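PDB 3PP2: Rho GTPase-activating protein 27, which probably switches off Rho-type GTPases such as CDC42 and RAC1 by promoting their GDP-bound state, and is represented here by its pleckstrin homology domain. Local coordinates for residues D9-T17 with K29-G40; E71-W79 with I111-I122. All coordinates share one frame; numbering follows the deposited sequence. Where two conformers were deposited one is given.

In the fold
Both interactions belong to one pleckstrin homology domain, and their centres lie about 12 Å apart. They follow each other along the chain: residues 9-17 pair with 29-40 before the chain reaches 71-79, which packs against 111-122. Interaction 1 joins strands 10-21 and 32-39 of the curled antiparallel sheet; interaction 2 sets strand 76-79, and the turn leading into it, against the C-terminal helix 108-122. Strand 32-39 meets that turn where Leu38 CD1 lies 3.5 Å from Leu72 CD1. The helix touches both strands of interaction 1, with Leu38 CD2 3.4 Å from Ala117 O and Leu14 CD1 3.6 Å from Trp114 CD2. It thus packs between distant parts of the same sheet, closing the core of the domain.

Interaction 1 (D9-T17 with K29-G40); sequences DKAGVLHRT and KHWSASWTVLEG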
# COMPACT_ATOMS: atom_id res chain seq x y z
N ASP A 9 -13.17 -12.96 -2.70
CA ASP A 9 -13.13 -12.58 -4.13
C ASP A 9 -12.62 -11.17 -4.27
O ASP A 9 -12.60 -10.42 -3.32
CB ASP A 9 -14.50 -12.72 -4.74
CG ASP A 9 -15.05 -14.14 -4.58
OD1 ASP A 9 -14.24 -15.12 -4.42
OD2 ASP A 9 -16.30 -14.27 -4.60
N LYS A 10 -12.14 -10.85 -5.46
CA LYS A 10 -11.45 -9.59 -5.66
C LYS A 10 -11.46 -9.25 -7.14
O LYS A 10 -11.45 -10.13 -7.97
CB LYS A 10 -10.01 -9.72 -5.15
CG LYS A 10 -9.36 -8.42 -4.86
CD LYS A 10 -8.03 -8.67 -4.13
CE LYS A 10 -7.34 -7.36 -3.76
NZ LYS A 10 -8.10 -6.57 -2.79
N ALA A 11 -11.38 -7.97 -7.45
CA ALA A 11 -11.27 -7.52 -8.82
C ALA A 11 -10.50 -6.21 -8.84
O ALA A 11 -10.64 -5.37 -7.93
CB ALA A 11 -12.72 -7.36 -9.47
N GLY A 12 -9.69 -6.04 -9.87
CA GLY A 12 -8.84 -4.86 -10.01
C GLY A 12 -7.97 -4.88 -11.24
O GLY A 12 -7.90 -5.90 -11.92
N VAL A 13 -7.34 -3.77 -11.58
CA VAL A 13 -6.42 -3.76 -12.67
C VAL A 13 -5.01 -4.17 -12.21
O VAL A 13 -4.48 -3.60 -11.25
CB VAL A 13 -6.42 -2.41 -13.41
CG1 VAL A 13 -5.34 -2.44 -14.51
CG2 VAL A 13 -7.80 -2.08 -13.99
N LEU A 14 -4.41 -5.14 -12.89
CA LEU A 14 -3.07 -5.64 -12.62
C LEU A 14 -2.29 -5.75 -13.91
O LEU A 14 -2.85 -5.96 -14.99
CB LEU A 14 -3.09 -7.02 -11.94
CG LEU A 14 -3.69 -7.05 -10.54
CD1 LEU A 14 -3.88 -8.49 -10.06
CD2 LEU A 14 -2.85 -6.23 -9.58
N HIS A 15 -0.97 -5.71 -13.78
CA HIS A 15 -0.08 -6.06 -14.87
C HIS A 15 0.19 -7.56 -14.83
O HIS A 15 0.35 -8.17 -13.76
CB HIS A 15 1.19 -5.27 -14.79
CG HIS A 15 0.97 -3.82 -14.96
ND1 HIS A 15 1.24 -3.17 -16.13
CD2 HIS A 15 0.56 -2.89 -14.08
CE1 HIS A 15 0.97 -1.88 -15.97
NE2 HIS A 15 0.53 -1.69 -14.74
N ARG A 16 0.21 -8.18 -15.99
CA ARG A 16 0.50 -9.62 -16.06
C ARG A 16 1.11 -10.01 -17.37
O ARG A 16 0.83 -9.37 -18.41
CB ARG A 16 -0.77 -10.44 -15.78
CG ARG A 16 -1.74 -10.59 -16.91
CD ARG A 16 -2.36 -9.30 -17.30
NE ARG A 16 -3.43 -9.41 -18.28
CZ ARG A 16 -3.23 -9.64 -19.56
NH1 ARG A 16 -4.29 -9.68 -20.39
NH2 ARG A 16 -1.99 -9.79 -20.02
N THR A 17 1.88 -11.09 -17.35
CA THR A 17 2.35 -11.74 -18.56
C THR A 17 2.35 -13.24 -18.33
O THR A 17 2.68 -13.71 -17.24
CB THR A 17 3.79 -11.29 -18.93
OG1 THR A 17 4.19 -11.95 -20.13
CG2 THR A 17 4.86 -11.51 -17.84
N LYS A 29 8.86 -11.72 -22.43
CA LYS A 29 7.69 -11.27 -21.69
C LYS A 29 6.74 -10.51 -22.58
O LYS A 29 7.14 -9.88 -23.59
CB LYS A 29 8.11 -10.50 -20.44
CG LYS A 29 8.65 -11.49 -19.35
CD LYS A 29 9.17 -10.85 -18.16
CE LYS A 29 9.94 -11.85 -17.32
NZ LYS A 29 11.24 -12.27 -17.95
N HIS A 30 5.46 -10.64 -22.26
CA HIS A 30 4.37 -10.01 -22.96
C HIS A 30 3.44 -9.31 -21.97
O HIS A 30 2.30 -9.71 -21.77
CB HIS A 30 3.60 -11.06 -23.78
CG HIS A 30 4.37 -11.57 -24.94
ND1 HIS A 30 5.30 -12.59 -24.84
CD2 HIS A 30 4.35 -11.19 -26.24
CE1 HIS A 30 5.81 -12.82 -26.04
NE2 HIS A 30 5.26 -11.99 -26.90
N TRP A 31 3.96 -8.30 -21.29
CA TRP A 31 3.18 -7.59 -20.28
C TRP A 31 2.06 -6.73 -20.83
O TRP A 31 2.24 -6.01 -21.84
CB TRP A 31 4.07 -6.66 -19.45
CG TRP A 31 5.10 -7.28 -18.57
CD1 TRP A 31 6.45 -7.35 -18.81
CD2 TRP A 31 4.90 -7.77 -17.23
NE1 TRP A 31 7.09 -7.90 -17.73
CE2 TRP A 31 6.17 -8.18 -16.75
CE3 TRP A 31 3.78 -7.97 -16.43
CZ2 TRP A 31 6.34 -8.75 -15.47
CZ3 TRP A 31 3.94 -8.51 -15.18
CH2 TRP A 31 5.22 -8.90 -14.70
N SER A 32 0.94 -6.76 -20.14
CA SER A 32 -0.17 -5.83 -20.32
C SER A 32 -0.85 -5.59 -18.99
O SER A 32 -0.78 -6.46 -18.10
CB SER A 32 -1.23 -6.44 -21.24
OG SER A 32 -0.75 -6.65 -22.52
N ALA A 33 -1.54 -4.47 -18.85
CA ALA A 33 -2.44 -4.25 -17.74
C ALA A 33 -3.84 -4.63 -18.12
O ALA A 33 -4.32 -4.26 -19.20
CB ALA A 33 -2.41 -2.78 -17.27
N SER A 34 -4.52 -5.38 -17.29
CA SER A 34 -5.90 -5.75 -17.51
C SER A 34 -6.71 -5.81 -16.28
O SER A 34 -6.17 -6.04 -15.18
CB SER A 34 -6.00 -7.11 -18.22
OG SER A 34 -5.74 -8.19 -17.36
N TRP A 35 -8.01 -5.63 -16.43
CA TRP A 35 -8.93 -6.05 -15.41
C TRP A 35 -8.69 -7.53 -15.10
O TRP A 35 -8.37 -8.34 -15.99
CB TRP A 35 -10.36 -5.84 -15.90
CG TRP A 35 -11.44 -5.99 -14.90
CD1 TRP A 35 -12.45 -6.88 -14.92
CD2 TRP A 35 -11.59 -5.21 -13.71
NE1 TRP A 35 -13.25 -6.71 -13.80
CE2 TRP A 35 -12.74 -5.68 -13.05
CE3 TRP A 35 -10.88 -4.15 -13.15
CZ2 TRP A 35 -13.19 -5.12 -11.85
CZ3 TRP A 35 -11.32 -3.60 -11.92
CH2 TRP A 35 -12.46 -4.07 -11.32
N THR A 36 -8.82 -7.85 -13.83
CA THR A 36 -8.54 -9.16 -13.26
C THR A 36 -9.62 -9.43 -12.24
O THR A 36 -9.94 -8.57 -11.43
CB THR A 36 -7.15 -9.16 -12.57
OG1 THR A 36 -6.15 -8.74 -13.52
CG2 THR A 36 -6.76 -10.55 -12.05
N VAL A 37 -10.17 -10.64 -12.28
CA VAL A 37 -11.19 -11.06 -11.33
C VAL A 37 -10.83 -12.40 -10.72
O VAL A 37 -10.52 -13.34 -11.42
CB VAL A 37 -12.58 -11.19 -12.01
CG1 VAL A 37 -13.67 -11.78 -11.06
CG2 VAL A 37 -13.00 -9.79 -12.56
N LEU A 38 -10.84 -12.44 -9.40
CA LEU A 38 -10.76 -13.67 -8.63
C LEU A 38 -12.13 -13.99 -8.07
O LEU A 38 -12.69 -13.21 -7.31
CB LEU A 38 -9.77 -13.50 -7.50
CG LEU A 38 -9.62 -14.66 -6.53
CD1 LEU A 38 -9.11 -15.89 -7.24
CD2 LEU A 38 -8.71 -14.24 -5.39
N GLU A 39 -12.69 -15.13 -8.47
CA GLU A 39 -14.03 -15.52 -8.00
C GLU A 39 -14.07 -17.03 -7.97
O GLU A 39 -13.68 -17.67 -8.93
CB GLU A 39 -15.09 -14.96 -8.98
CG GLU A 39 -16.53 -15.15 -8.57
CD GLU A 39 -17.49 -14.25 -9.39
OE1 GLU A 39 -17.04 -13.49 -10.29
OE2 GLU A 39 -18.72 -14.33 -9.12
N GLY A 40 -14.56 -17.59 -6.86
CA GLY A 40 -14.68 -19.02 -6.73
C GLY A 40 -13.49 -19.90 -7.04
O GLY A 40 -13.63 -20.95 -7.66
O HOH W 1 -0.61 -9.43 -22.41
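Thr17 and Trp31 meet methyl to ring: Thr17 CG2 sits 3.7 Å from the centroid of the six-membered ring of Trp31, only 9° off its normal. With OG1 anti to the backbone N, the same threonine directs its hydroxyl at the backbone of segment 29-40, where OG1 accepts the N-H of His30 at 2.8 Å. Two residues back along strand 10-17, the methyl of Ala33 lies over one face of the His15 imidazole, CB 3.9 Å from the ring centroid. Farther along, Trp35 lays a face over Gly12, its CZ3 at 3.4 Å from Gly12 CA, while Val13 CG2 comes to the indole edge. The Trp35 NE1 proton goes to Arg58 O of the second subunit.

Among the residues facing the other way, Arg16 bends at chi2 (-66°) and brings NE to Ser34 OG at 2.8 Å, the serine lying 19° out of the guanidinium plane. Ser32 CB covers one guanidinium face, and NH1 pairs with Glu67. A water accepts from Arg16 NH2 and donates to His30 O. Antiparallel backbone bonds from Lys10-Leu38 to Arg16-Ser32, that from Thr36 N to Gly12 O weak, fix this register. The buried guanidinium is therefore gripped through all three nitrogens, and its charge is probably balanced by Glu67.

Interaction 2 (E71-W79 with I111-I122); sequences ELRGATLSW and ISTWHKAIAQGI
Leu77 reaches from strand 76-79 onto the helix, and its atoms can be followed outward. CB meets Ile122 CD1 at 3.7 Å; CG, anti to the backbone N (chi1 172°), approaches His115 CD2 at 3.8 Å. At the tip, CD2 lies over one face of the His115 imidazole, 3.7 Å from its centroid and 15° off the normal, and the same methyl touches Ile118 CG2 and Ala119 CB. Trp79 is a second neighbour of the imidazole, and an aromatic one: its five-membered ring lies nearly parallel to it, planes 23° apart, but laterally offset, with centroids 4.9 Å apart and little stacking. The far end of the indole, CH2, rests 3.8 Å from Ile111 CG2. His115 ND1 bonds to Trp79 NE1 of the third subunit, so an alanine here would probably leave the Leu77 methyl without its ring and that indole N-H without its acceptor.

At the other end, Leu72 opens a type II turn and packs its CB against Ile122 CG1 at 3.9 Å. Its CD1 nears Gly121 CA, where a CB would collide with it. A water joins Gly74 N to Ile122 O. This apolar packing is that of the C-terminal helix capping the curled sheet in the pleckstrin homology fold.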
# COMPACT_ATOMS: atom_id res chain seq x y z
N GLU A 71 -7.22 -21.70 -13.15
CA GLU A 71 -7.90 -22.41 -12.09
C GLU A 71 -6.89 -22.61 -10.97
O GLU A 71 -5.79 -23.03 -11.20
CB GLU A 71 -8.49 -23.74 -12.62
CG GLU A 71 -9.52 -23.52 -13.72
CD GLU A 71 -10.04 -24.77 -14.37
OE1 GLU A 71 -9.75 -25.88 -13.87
OE2 GLU A 71 -10.76 -24.65 -15.42
N LEU A 72 -7.28 -22.27 -9.77
CA LEU A 72 -6.30 -22.23 -8.68
C LEU A 72 -6.10 -23.55 -7.94
O LEU A 72 -5.16 -23.69 -7.21
CB LEU A 72 -6.64 -21.13 -7.68
CG LEU A 72 -6.59 -19.70 -8.26
CD1 LEU A 72 -7.04 -18.69 -7.20
CD2 LEU A 72 -5.23 -19.37 -8.86
N ARG A 73 -6.97 -24.53 -8.13
CA ARG A 73 -6.79 -25.85 -7.49
C ARG A 73 -5.48 -26.43 -7.99
O ARG A 73 -5.28 -26.57 -9.19
CB ARG A 73 -7.97 -26.78 -7.87
CG ARG A 73 -7.91 -28.25 -7.39
CD ARG A 73 -9.03 -29.16 -8.09
N GLY A 74 -4.56 -26.73 -7.08
CA GLY A 74 -3.27 -27.28 -7.47
C GLY A 74 -2.24 -26.29 -8.00
O GLY A 74 -1.18 -26.70 -8.48
N ALA A 75 -2.54 -24.99 -7.91
CA ALA A 75 -1.64 -23.98 -8.36
C ALA A 75 -0.62 -23.68 -7.25
O ALA A 75 -0.86 -23.98 -6.08
CB ALA A 75 -2.44 -22.69 -8.75
N THR A 76 0.48 -23.07 -7.65
CA THR A 76 1.55 -22.64 -6.74
C THR A 76 1.75 -21.14 -6.92
O THR A 76 1.89 -20.67 -8.05
CB THR A 76 2.84 -23.38 -7.03
OG1 THR A 76 2.63 -24.78 -6.85
CG2 THR A 76 3.96 -22.97 -6.06
N LEU A 77 1.73 -20.41 -5.82
CA LEU A 77 1.94 -18.95 -5.79
C LEU A 77 3.18 -18.64 -5.00
O LEU A 77 3.37 -19.17 -3.90
CB LEU A 77 0.73 -18.33 -5.13
CG LEU A 77 0.77 -16.84 -4.80
CD1 LEU A 77 0.70 -16.03 -6.09
CD2 LEU A 77 -0.41 -16.50 -3.83
N SER A 78 3.95 -17.69 -5.49
CA SER A 78 5.10 -17.19 -4.80
C SER A 78 5.39 -15.74 -5.14
O SER A 78 4.85 -15.22 -6.10
CB SER A 78 6.33 -18.01 -5.13
OG SER A 78 6.60 -17.99 -6.50
N TRP A 79 6.21 -15.09 -4.35
CA TRP A 79 6.88 -13.88 -4.77
C TRP A 79 7.99 -14.31 -5.72
O TRP A 79 8.81 -15.18 -5.40
CB TRP A 79 7.42 -13.10 -3.58
CG TRP A 79 6.38 -12.50 -2.73
CD1 TRP A 79 5.62 -13.14 -1.78
CD2 TRP A 79 5.94 -11.12 -2.73
NE1 TRP A 79 4.78 -12.25 -1.18
CE2 TRP A 79 4.94 -11.00 -1.73
CE3 TRP A 79 6.31 -9.98 -3.43
CZ2 TRP A 79 4.27 -9.79 -1.47
CZ3 TRP A 79 5.68 -8.76 -3.15
CH2 TRP A 79 4.67 -8.68 -2.18
N ILE A 111 -0.31 -5.55 -4.46
CA ILE A 111 0.20 -6.92 -4.74
C ILE A 111 0.08 -7.81 -3.52
O ILE A 111 -0.32 -8.96 -3.63
CB ILE A 111 1.62 -6.85 -5.31
CG1 ILE A 111 1.52 -6.43 -6.80
CG2 ILE A 111 2.42 -8.15 -5.15
CD1 ILE A 111 0.97 -7.56 -7.73
N SER A 112 0.40 -7.32 -2.33
CA SER A 112 0.29 -8.18 -1.13
C SER A 112 -1.15 -8.59 -0.87
O SER A 112 -1.42 -9.73 -0.52
CB SER A 112 0.89 -7.46 0.07
OG SER A 112 0.78 -8.25 1.24
N THR A 113 -2.07 -7.65 -1.05
CA THR A 113 -3.47 -7.99 -0.86
C THR A 113 -3.96 -9.01 -1.92
O THR A 113 -4.77 -9.88 -1.60
CB THR A 113 -4.40 -6.76 -0.81
OG1 THR A 113 -4.40 -6.08 -2.07
CG2 THR A 113 -3.96 -5.81 0.35
N TRP A 114 -3.48 -8.90 -3.14
CA TRP A 114 -3.77 -9.92 -4.14
C TRP A 114 -3.14 -11.27 -3.83
O TRP A 114 -3.74 -12.31 -4.05
CB TRP A 114 -3.38 -9.45 -5.56
CG TRP A 114 -4.45 -8.64 -6.21
CD1 TRP A 114 -4.56 -7.29 -6.25
CD2 TRP A 114 -5.56 -9.15 -6.93
NE1 TRP A 114 -5.67 -6.91 -6.95
CE2 TRP A 114 -6.30 -8.03 -7.39
CE3 TRP A 114 -5.99 -10.44 -7.26
CZ2 TRP A 114 -7.44 -8.16 -8.16
CZ3 TRP A 114 -7.14 -10.56 -8.04
CH2 TRP A 114 -7.85 -9.43 -8.47
N HIS A 115 -1.92 -11.27 -3.31
CA HIS A 115 -1.32 -12.49 -2.88
C HIS A 115 -2.19 -13.18 -1.87
O HIS A 115 -2.44 -14.38 -1.98
CB HIS A 115 0.08 -12.19 -2.32
CG HIS A 115 0.79 -13.38 -1.79
ND1 HIS A 115 0.43 -13.99 -0.61
CD2 HIS A 115 1.81 -14.12 -2.30
CE1 HIS A 115 1.18 -15.06 -0.43
NE2 HIS A 115 2.06 -15.14 -1.42
N LYS A 116 -2.67 -12.44 -0.88
CA LYS A 116 -3.54 -13.00 0.16
C LYS A 116 -4.79 -13.64 -0.42
O LYS A 116 -5.17 -14.75 -0.06
CB LYS A 116 -3.91 -11.93 1.18
CG LYS A 116 -4.59 -12.46 2.43
CD LYS A 116 -4.83 -11.31 3.43
CE LYS A 116 -5.51 -11.84 4.70
NZ LYS A 116 -5.96 -10.73 5.53
N ALA A 117 -5.41 -12.95 -1.37
CA ALA A 117 -6.66 -13.44 -1.97
C ALA A 117 -6.39 -14.70 -2.79
O ALA A 117 -7.15 -15.68 -2.73
CB ALA A 117 -7.34 -12.33 -2.77
N ILE A 118 -5.36 -14.66 -3.63
CA ILE A 118 -5.02 -15.82 -4.46
C ILE A 118 -4.61 -17.00 -3.62
O ILE A 118 -5.03 -18.14 -3.87
CB ILE A 118 -3.92 -15.47 -5.51
CG1 ILE A 118 -4.41 -14.38 -6.50
CG2 ILE A 118 -3.44 -16.71 -6.29
CD1 ILE A 118 -3.29 -13.69 -7.26
N ALA A 119 -3.83 -16.76 -2.58
CA ALA A 119 -3.44 -17.82 -1.66
C ALA A 119 -4.67 -18.50 -1.04
O ALA A 119 -4.73 -19.74 -0.93
CB ALA A 119 -2.50 -17.27 -0.53
N GLN A 120 -5.65 -17.70 -0.63
CA GLN A 120 -6.88 -18.28 -0.08
C GLN A 120 -7.62 -19.07 -1.15
O GLN A 120 -8.22 -20.12 -0.86
CB GLN A 120 -7.76 -17.20 0.52
CG GLN A 120 -9.00 -17.73 1.20
CD GLN A 120 -9.76 -16.70 2.04
OE1 GLN A 120 -9.18 -15.75 2.60
NE2 GLN A 120 -11.07 -16.89 2.13
N GLY A 121 -7.62 -18.60 -2.39
CA GLY A 121 -8.29 -19.33 -3.50
C GLY A 121 -7.67 -20.65 -3.79
O GLY A 121 -8.38 -21.61 -4.18
N ILE A 122 -6.36 -20.73 -3.63
CA ILE A 122 -5.64 -21.99 -3.84
C ILE A 122 -6.01 -23.00 -2.79
O ILE A 122 -6.11 -24.19 -3.09
CB ILE A 122 -4.12 -21.74 -3.86
CG1 ILE A 122 -3.75 -20.96 -5.12
CG2 ILE A 122 -3.31 -23.06 -3.81
CD1 ILE A 122 -2.30 -20.49 -5.18
O HOH W 2 -4.79 -26.26 -4.29